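Local structure of probable glutathione S-transferase GSTU1 (Oryza sativa, 1OYJ) at residues 12-17 with 173-178; 109-114 with 167-172. The protein catalyses the conjugation of reduced glutathione to a wide range of hydrophobic electrophiles, as a tau-class plant glutathione transferase linked to herbicide detoxification. All blocks are in the same frame, centred on the assembly; numbering follows the deposited sequence.

Interaction 1: 12-17 with 173-178; sequences FWVSPF and TAWFYS. With GSH (glutathione), chain N.
W175 sets the six-membered end of its indole against V14 and P16, joining the thioredoxin-like N-terminal domain of this glutathione transferase to its helical C-terminal domain beside the glutathione site. The tight part is small and fully buried. It converges on one ring atom: W175 CZ2 lies 3.7 Å from the backbone oxygen V14 O, which sits in the ring plane, a van der Waals contact at the indole edge. The methyl V14 CG2 reaches the same W175 CZ2 at 4.1 Å, and P16 adds the CD corner of its ring, meeting the indole obliquely. CB of W175 already points toward 12-17, and with CG anti to the carbonyl carbon (chi1 -58°) the long indole bridges backbones that stay apart, 8.6 Å between P16 CA and A174 CA at their nearest. V217 and F220 of helix 214-229 pack on W175 and V14 respectively. The contact loosens toward the partly exposed W13 on one segment and Y177 on the other, which turn to other partners: W13 makes a cation-pi contact with K216, and Y177 meets Y218 edge to face. V14 belongs to the type I turn F12-S15, which leads into helix 16-28, whose first residue is P16; S15 is the N-cap. S15 OG accepts from G18 N and, weakly, from F17 N. S15 binds glutathione, and its place beside the sulfur is consistent with that of the active-site serine of tau-class enzymes. The F17 ring lies under the gamma-glutamyl part of the ligand, with glutathione CB1 3.9 Å above its centre. Holding OG anti to the S15 backbone N (chi1 -178°) places S15 OG 3.3 Å from glutathione SG2.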
loop_
_atom_site.group_PDB
_atom_site.type_symbol
_atom_site.label_atom_id
_atom_site.label_comp_id
_atom_site.label_asym_id
_atom_site.label_seq_id
_atom_site.Cartn_x
_atom_site.Cartn_y
_atom_site.Cartn_z
ATOM N N PHE A 12 -13.764 5.985 -13.635
ATOM C CA PHE A 12 -13.632 7.221 -14.368
ATOM C C PHE A 12 -12.789 6.781 -15.569
ATOM O O PHE A 12 -11.738 6.099 -15.382
ATOM C CB PHE A 12 -12.957 8.293 -13.529
ATOM C CG PHE A 12 -12.701 9.557 -14.288
ATOM C CD1 PHE A 12 -13.725 10.165 -14.945
ATOM C CD2 PHE A 12 -11.487 10.187 -14.245
ATOM C CE1 PHE A 12 -13.546 11.371 -15.658
ATOM C CE2 PHE A 12 -11.296 11.415 -14.933
ATOM C CZ PHE A 12 -12.327 11.979 -15.673
ATOM N N TRP A 13 -13.217 7.079 -16.790
ATOM C CA TRP A 13 -12.577 6.468 -18.007
ATOM C C TRP A 13 -11.051 6.478 -18.078
ATOM O O TRP A 13 -10.426 5.474 -18.384
ATOM C CB TRP A 13 -13.222 7.093 -19.292
ATOM C CG TRP A 13 -12.844 8.494 -19.524
ATOM C CD1 TRP A 13 -13.419 9.531 -19.029
ATOM C CD2 TRP A 13 -11.768 8.953 -20.308
ATOM N NE1 TRP A 13 -12.748 10.690 -19.356
ATOM C CE2 TRP A 13 -11.744 10.349 -20.205
ATOM C CE3 TRP A 13 -10.819 8.324 -21.098
ATOM C CZ2 TRP A 13 -10.773 11.133 -20.805
ATOM C CZ3 TRP A 13 -9.888 9.090 -21.731
ATOM C CH2 TRP A 13 -9.876 10.463 -21.615
ATOM N N VAL A 14 -10.448 7.623 -17.830
ATOM C CA VAL A 14 -8.992 7.828 -17.979
ATOM C C VAL A 14 -8.179 7.370 -16.744
ATOM O O VAL A 14 -6.950 7.398 -16.757
ATOM C CB VAL A 14 -8.722 9.324 -18.253
ATOM C CG1 VAL A 14 -8.831 10.127 -16.916
ATOM C CG2 VAL A 14 -7.339 9.546 -18.884
ATOM N N SER A 15 -8.856 6.944 -15.661
ATOM C CA SER A 15 -8.129 6.459 -14.459
ATOM C C SER A 15 -7.238 5.229 -14.648
ATOM O O SER A 15 -7.722 4.157 -14.887
ATOM C CB SER A 15 -9.067 6.120 -13.293
ATOM O OG SER A 15 -8.335 5.703 -12.175
ATOM N N PRO A 16 -5.962 5.403 -14.365
ATOM C CA PRO A 16 -5.014 4.288 -14.429
ATOM C C PRO A 16 -5.351 3.265 -13.373
ATOM O O PRO A 16 -5.154 2.065 -13.578
ATOM C CB PRO A 16 -3.688 4.956 -14.210
ATOM C CG PRO A 16 -3.968 6.274 -13.601
ATOM C CD PRO A 16 -5.306 6.667 -14.084
ATOM N N PHE A 17 -5.881 3.754 -12.206
ATOM C CA PHE A 17 -6.177 2.892 -11.094
ATOM C C PHE A 17 -7.391 2.005 -11.379
ATOM O O PHE A 17 -7.384 0.797 -11.161
ATOM C CB PHE A 17 -6.418 3.744 -9.848
ATOM C CG PHE A 17 -5.261 4.610 -9.487
ATOM C CD1 PHE A 17 -5.320 5.959 -9.645
ATOM C CD2 PHE A 17 -4.143 4.059 -8.959
ATOM C CE1 PHE A 17 -4.266 6.773 -9.261
ATOM C CE2 PHE A 17 -3.081 4.858 -8.593
ATOM C CZ PHE A 17 -3.165 6.212 -8.779
ATOM N N THR A 173 1.569 3.112 -18.984
ATOM C CA THR A 173 2.210 3.119 -20.311
ATOM C C THR A 173 1.431 4.073 -21.267
ATOM O O THR A 173 1.992 4.629 -22.192
ATOM C CB THR A 173 2.333 1.772 -20.933
ATOM O OG1 THR A 173 1.034 1.188 -21.246
ATOM C CG2 THR A 173 3.111 0.833 -20.022
ATOM N N ALA A 174 0.141 4.282 -21.006
ATOM C CA ALA A 174 -0.607 5.202 -21.806
ATOM C C ALA A 174 -0.276 6.702 -21.562
ATOM O O ALA A 174 -0.680 7.538 -22.370
ATOM C CB ALA A 174 -2.082 5.024 -21.610
ATOM N N TRP A 175 0.424 6.973 -20.477
ATOM C CA TRP A 175 0.893 8.290 -20.106
ATOM C C TRP A 175 2.339 8.481 -20.475
ATOM O O TRP A 175 2.870 9.583 -20.286
ATOM C CB TRP A 175 0.688 8.485 -18.588
ATOM C CG TRP A 175 -0.716 8.325 -18.131
ATOM C CD1 TRP A 175 -1.435 7.240 -18.166
ATOM C CD2 TRP A 175 -1.573 9.337 -17.582
ATOM N NE1 TRP A 175 -2.688 7.458 -17.658
ATOM C CE2 TRP A 175 -2.789 8.749 -17.292
ATOM C CE3 TRP A 175 -1.424 10.667 -17.300
ATOM C CZ2 TRP A 175 -3.845 9.443 -16.715
ATOM C CZ3 TRP A 175 -2.503 11.345 -16.785
ATOM C CH2 TRP A 175 -3.661 10.735 -16.479
ATOM N N PHE A 176 3.018 7.456 -20.994
ATOM C CA PHE A 176 4.456 7.612 -21.232
ATOM C C PHE A 176 4.705 8.801 -22.203
ATOM O O PHE A 176 5.569 9.637 -21.997
ATOM C CB PHE A 176 5.139 6.349 -21.758
ATOM C CG PHE A 176 5.448 5.295 -20.687
ATOM C CD1 PHE A 176 5.092 5.476 -19.359
ATOM C CD2 PHE A 176 6.045 4.099 -21.062
ATOM C CE1 PHE A 176 5.337 4.511 -18.435
ATOM C CE2 PHE A 176 6.341 3.146 -20.047
ATOM C CZ PHE A 176 5.955 3.346 -18.807
ATOM N N TYR A 177 3.849 8.898 -23.198
ATOM C CA TYR A 177 3.976 9.914 -24.231
ATOM C C TYR A 177 3.890 11.265 -23.606
ATOM O O TYR A 177 4.723 12.100 -23.902
ATOM C CB TYR A 177 2.946 9.706 -25.372
ATOM C CG TYR A 177 2.939 10.853 -26.394
ATOM C CD1 TYR A 177 4.004 11.039 -27.288
ATOM C CD2 TYR A 177 1.905 11.763 -26.437
ATOM C CE1 TYR A 177 4.011 12.137 -28.247
ATOM C CE2 TYR A 177 1.889 12.814 -27.384
ATOM C CZ TYR A 177 2.950 13.002 -28.287
ATOM O OH TYR A 177 2.955 14.056 -29.211
ATOM N N SER A 178 2.914 11.463 -22.725
ATOM C CA SER A 178 2.741 12.691 -22.010
ATOM C C SER A 178 3.949 13.001 -21.093
ATOM O O SER A 178 4.332 14.166 -20.979
ATOM C CB SER A 178 1.433 12.654 -21.196
ATOM O OG SER A 178 0.296 12.534 -22.036
HETATM N N1 GSH N . -5.153 4.821 -3.982
HETATM C CA1 GSH N . -6.044 4.861 -5.096
HETATM C C1 GSH N . -6.360 3.602 -5.809
HETATM O O11 GSH N . -7.406 3.206 -6.278
HETATM O O12 GSH N . -5.378 2.905 -5.954
HETATM C CB1 GSH N . -6.349 6.164 -5.802
HETATM C CG1 GSH N . -7.506 6.160 -6.808
HETATM C CD1 GSH N . -7.716 7.580 -7.320
HETATM O OE1 GSH N . -6.788 8.366 -7.227
HETATM N N2 GSH N . -8.873 7.912 -7.895
HETATM C CA2 GSH N . -9.116 9.244 -8.390
HETATM C C2 GSH N . -10.318 9.756 -7.579
HETATM O O2 GSH N . -11.300 9.043 -7.568
HETATM C CB2 GSH N . -9.439 9.130 -9.880
HETATM S SG2 GSH N . -7.938 8.715 -10.852
HETATM N N3 GSH N . -10.248 10.796 -6.746
HETATM C CA3 GSH N . -11.470 11.633 -6.863
HETATM C C3 GSH N . -11.436 13.160 -6.903
HETATM O O31 GSH N . -12.266 13.859 -6.237
HETATM O O32 GSH N . -10.635 13.724 -7.633
#

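Interaction 2: 109-114 with 167-172; sequences DYVDRK and VALVPF. With GSH (glutathione), chain O.
This is a buried apolar contact between two helical segments inside the C-terminal domain, with V111 of the long helix 97-124 fitting against A168, L169 and F172 in the segment 167-172. The two branches of V111 divide the work. With chi1 near 180°, CG1 is anti to the backbone N and is directed at both A168 and F172: V111 CG1 lies 3.8 Å from A168 O and 4.1 Å from F172 CE1, the ring being met obliquely. The other methyl, V111 CG2, rests 4.2 Å from L169 CD1, the two side chains crossing at about a right angle. A168 O lies at the F172 ring edge, in its plane, and also accepts from R20 NE; R20 NH1 pairs with D112, tying helix 16-28 to both segments. Away from this core, R113 NE meets the syn lone pair of D109 OD2 at 2.7 Å, near the second subunit. K114 does not touch 167-172; bent at chi2, its chain carries NZ to a second glutathione, donating to O31 (2.6 Å) and OE1 (2.9 Å). V111 against 167-172 is part of the buried core of the all-helical C-terminal domain of the glutathione transferase fold.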
loop_
_atom_site.group_PDB
_atom_site.type_symbol
_atom_site.label_atom_id
_atom_site.label_comp_id
_atom_site.label_asym_id
_atom_site.label_seq_id
_atom_site.Cartn_x
_atom_site.Cartn_y
_atom_site.Cartn_z
ATOM N N ASP A 109 3.615 -1.705 -4.757
ATOM C CA ASP A 109 3.643 -0.555 -3.826
ATOM C C ASP A 109 4.500 0.616 -4.396
ATOM O O ASP A 109 4.164 1.782 -4.314
ATOM C CB ASP A 109 4.176 -0.983 -2.461
ATOM C CG ASP A 109 4.335 0.191 -1.518
ATOM O OD1 ASP A 109 3.334 0.746 -1.090
ATOM O OD2 ASP A 109 5.398 0.714 -1.278
ATOM N N TYR A 110 5.632 0.274 -5.015
ATOM C CA TYR A 110 6.543 1.248 -5.519
ATOM C C TYR A 110 5.824 2.034 -6.661
ATOM O O TYR A 110 5.859 3.264 -6.695
ATOM C CB TYR A 110 7.721 0.572 -6.105
ATOM C CG TYR A 110 8.693 1.502 -6.782
ATOM C CD1 TYR A 110 9.742 2.068 -6.092
ATOM C CD2 TYR A 110 8.598 1.771 -8.123
ATOM C CE1 TYR A 110 10.593 2.958 -6.697
ATOM C CE2 TYR A 110 9.456 2.640 -8.733
ATOM C CZ TYR A 110 10.511 3.211 -8.022
ATOM O OH TYR A 110 11.412 4.044 -8.693
ATOM N N VAL A 111 5.122 1.327 -7.515
ATOM C CA VAL A 111 4.290 1.981 -8.533
ATOM C C VAL A 111 3.257 2.949 -7.932
ATOM O O VAL A 111 3.120 4.107 -8.373
ATOM C CB VAL A 111 3.578 0.994 -9.431
ATOM C CG1 VAL A 111 2.750 1.775 -10.467
ATOM C CG2 VAL A 111 4.626 0.152 -10.183
ATOM N N ASP A 112 2.566 2.494 -6.926
ATOM C CA ASP A 112 1.604 3.386 -6.293
ATOM C C ASP A 112 2.278 4.614 -5.704
ATOM O O ASP A 112 1.699 5.686 -5.717
ATOM C CB ASP A 112 0.853 2.683 -5.186
ATOM C CG ASP A 112 -0.419 2.030 -5.659
ATOM O OD1 ASP A 112 -1.280 1.683 -4.822
ATOM O OD2 ASP A 112 -0.693 1.901 -6.822
ATOM N N ARG A 113 3.496 4.445 -5.180
ATOM C CA ARG A 113 4.174 5.546 -4.544
ATOM C C ARG A 113 4.768 6.517 -5.538
ATOM O O ARG A 113 4.989 7.631 -5.124
ATOM C CB ARG A 113 5.331 5.088 -3.631
ATOM C CG ARG A 113 4.942 4.377 -2.349
ATOM C CD ARG A 113 6.121 3.676 -1.517
ATOM N NE ARG A 113 5.516 3.244 -0.237
ATOM C CZ ARG A 113 5.296 4.093 0.795
ATOM N NH1 ARG A 113 4.638 3.694 1.863
ATOM N NH2 ARG A 113 5.805 5.331 0.773
ATOM N N LYS A 114 5.077 6.105 -6.777
ATOM C CA LYS A 114 5.856 6.950 -7.644
ATOM C C LYS A 114 5.140 7.553 -8.908
ATOM O O LYS A 114 5.264 8.752 -9.210
ATOM C CB LYS A 114 7.095 6.141 -8.103
ATOM C CG LYS A 114 8.061 5.738 -6.905
ATOM C CD LYS A 114 8.890 6.943 -6.317
ATOM C CE LYS A 114 9.664 6.554 -5.070
ATOM N NZ LYS A 114 10.526 7.653 -4.442
ATOM N N VAL A 167 0.155 -5.619 -14.203
ATOM C CA VAL A 167 -1.135 -4.979 -14.149
ATOM C C VAL A 167 -1.108 -3.671 -13.434
ATOM O O VAL A 167 -1.701 -2.680 -13.900
ATOM C CB VAL A 167 -2.218 -5.959 -13.697
ATOM C CG1 VAL A 167 -3.574 -5.235 -13.631
ATOM C CG2 VAL A 167 -2.373 -7.074 -14.705
ATOM N N ALA A 168 -0.419 -3.581 -12.314
ATOM C CA ALA A 168 -0.321 -2.304 -11.605
ATOM C C ALA A 168 0.317 -1.192 -12.447
ATOM O O ALA A 168 -0.050 -0.042 -12.310
ATOM C CB ALA A 168 0.460 -2.471 -10.353
ATOM N N LEU A 169 1.318 -1.537 -13.261
ATOM C CA LEU A 169 2.095 -0.499 -13.941
ATOM C C LEU A 169 1.519 -0.197 -15.349
ATOM O O LEU A 169 1.621 0.921 -15.860
ATOM C CB LEU A 169 3.535 -1.030 -14.165
ATOM C CG LEU A 169 4.510 -0.053 -14.860
ATOM C CD1 LEU A 169 4.558 1.290 -14.203
ATOM C CD2 LEU A 169 5.900 -0.645 -14.910
ATOM N N VAL A 170 0.905 -1.216 -15.971
ATOM C CA VAL A 170 0.591 -1.056 -17.435
ATOM C C VAL A 170 -0.279 0.124 -17.828
ATOM O O VAL A 170 -0.021 0.723 -18.852
ATOM C CB VAL A 170 0.131 -2.322 -18.082
ATOM C CG1 VAL A 170 -1.191 -2.725 -17.645
ATOM C CG2 VAL A 170 0.268 -2.276 -19.629
ATOM N N PRO A 171 -1.262 0.518 -17.017
ATOM C CA PRO A 171 -2.026 1.706 -17.401
ATOM C C PRO A 171 -1.193 2.968 -17.573
ATOM O O PRO A 171 -1.489 3.804 -18.431
ATOM C CB PRO A 171 -3.089 1.839 -16.323
ATOM C CG PRO A 171 -3.187 0.402 -15.727
ATOM C CD PRO A 171 -1.781 -0.104 -15.781
ATOM N N PHE A 172 -0.096 3.072 -16.855
ATOM C CA PHE A 172 0.706 4.233 -16.987
ATOM C C PHE A 172 1.483 4.266 -18.307
ATOM O O PHE A 172 1.956 5.330 -18.702
ATOM C CB PHE A 172 1.639 4.373 -15.758
ATOM C CG PHE A 172 0.907 4.617 -14.492
ATOM C CD1 PHE A 172 0.622 3.581 -13.588
ATOM C CD2 PHE A 172 0.439 5.872 -14.198
ATOM C CE1 PHE A 172 -0.092 3.899 -12.445
ATOM C CE2 PHE A 172 -0.259 6.104 -13.090
ATOM C CZ PHE A 172 -0.524 5.145 -12.223
HETATM N N1 GSH O . 8.494 11.443 0.855
HETATM C CA1 GSH O . 8.300 12.092 -0.443
HETATM C C1 GSH O . 8.943 13.458 -0.363
HETATM O O11 GSH O . 8.304 14.473 -0.611
HETATM O O12 GSH O . 10.105 13.578 -0.029
HETATM C CB1 GSH O . 8.904 11.170 -1.566
HETATM C CG1 GSH O . 8.684 11.741 -2.973
HETATM C CD1 GSH O . 9.066 10.902 -4.213
HETATM O OE1 GSH O . 8.590 9.795 -4.385
HETATM N N2 GSH O . 9.877 11.495 -5.094
HETATM C CA2 GSH O . 10.099 11.036 -6.468
HETATM C C2 GSH O . 11.511 10.613 -6.688
HETATM O O2 GSH O . 11.966 10.460 -7.846
HETATM C CB2 GSH O . 9.682 12.105 -7.462
HETATM S SG2 GSH O . 7.917 12.416 -7.279
HETATM N N3 GSH O . 12.175 10.387 -5.515
HETATM C CA3 GSH O . 13.503 9.798 -5.500
HETATM C C3 GSH O . 13.595 8.348 -5.975
HETATM O O31 GSH O . 12.526 7.652 -6.043
HETATM O O32 GSH O . 14.748 7.895 -6.284
#

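Both contacts are buried and small, and they touch directly: P16 CB of interaction 1 packs 3.7 Å from F172 CZ of interaction 2, and P16 O lies 3.4 Å from P171 CG. Interaction 1 joins the two domains, whereas interaction 2 stays within the C-terminal one and is nested in the chain loop that interaction 1 closes. Residues 167-178 run through both, coming from helix 164-169 and leading into helix 176-183. Each is mostly apolar and includes one backbone oxygen, V14 O or A168 O, among its contacts, but their polar margins differ: 12-17 presents a serine to the glutathione sulfur, while 109-114 carries charged groups toward the second subunit and another glutathione.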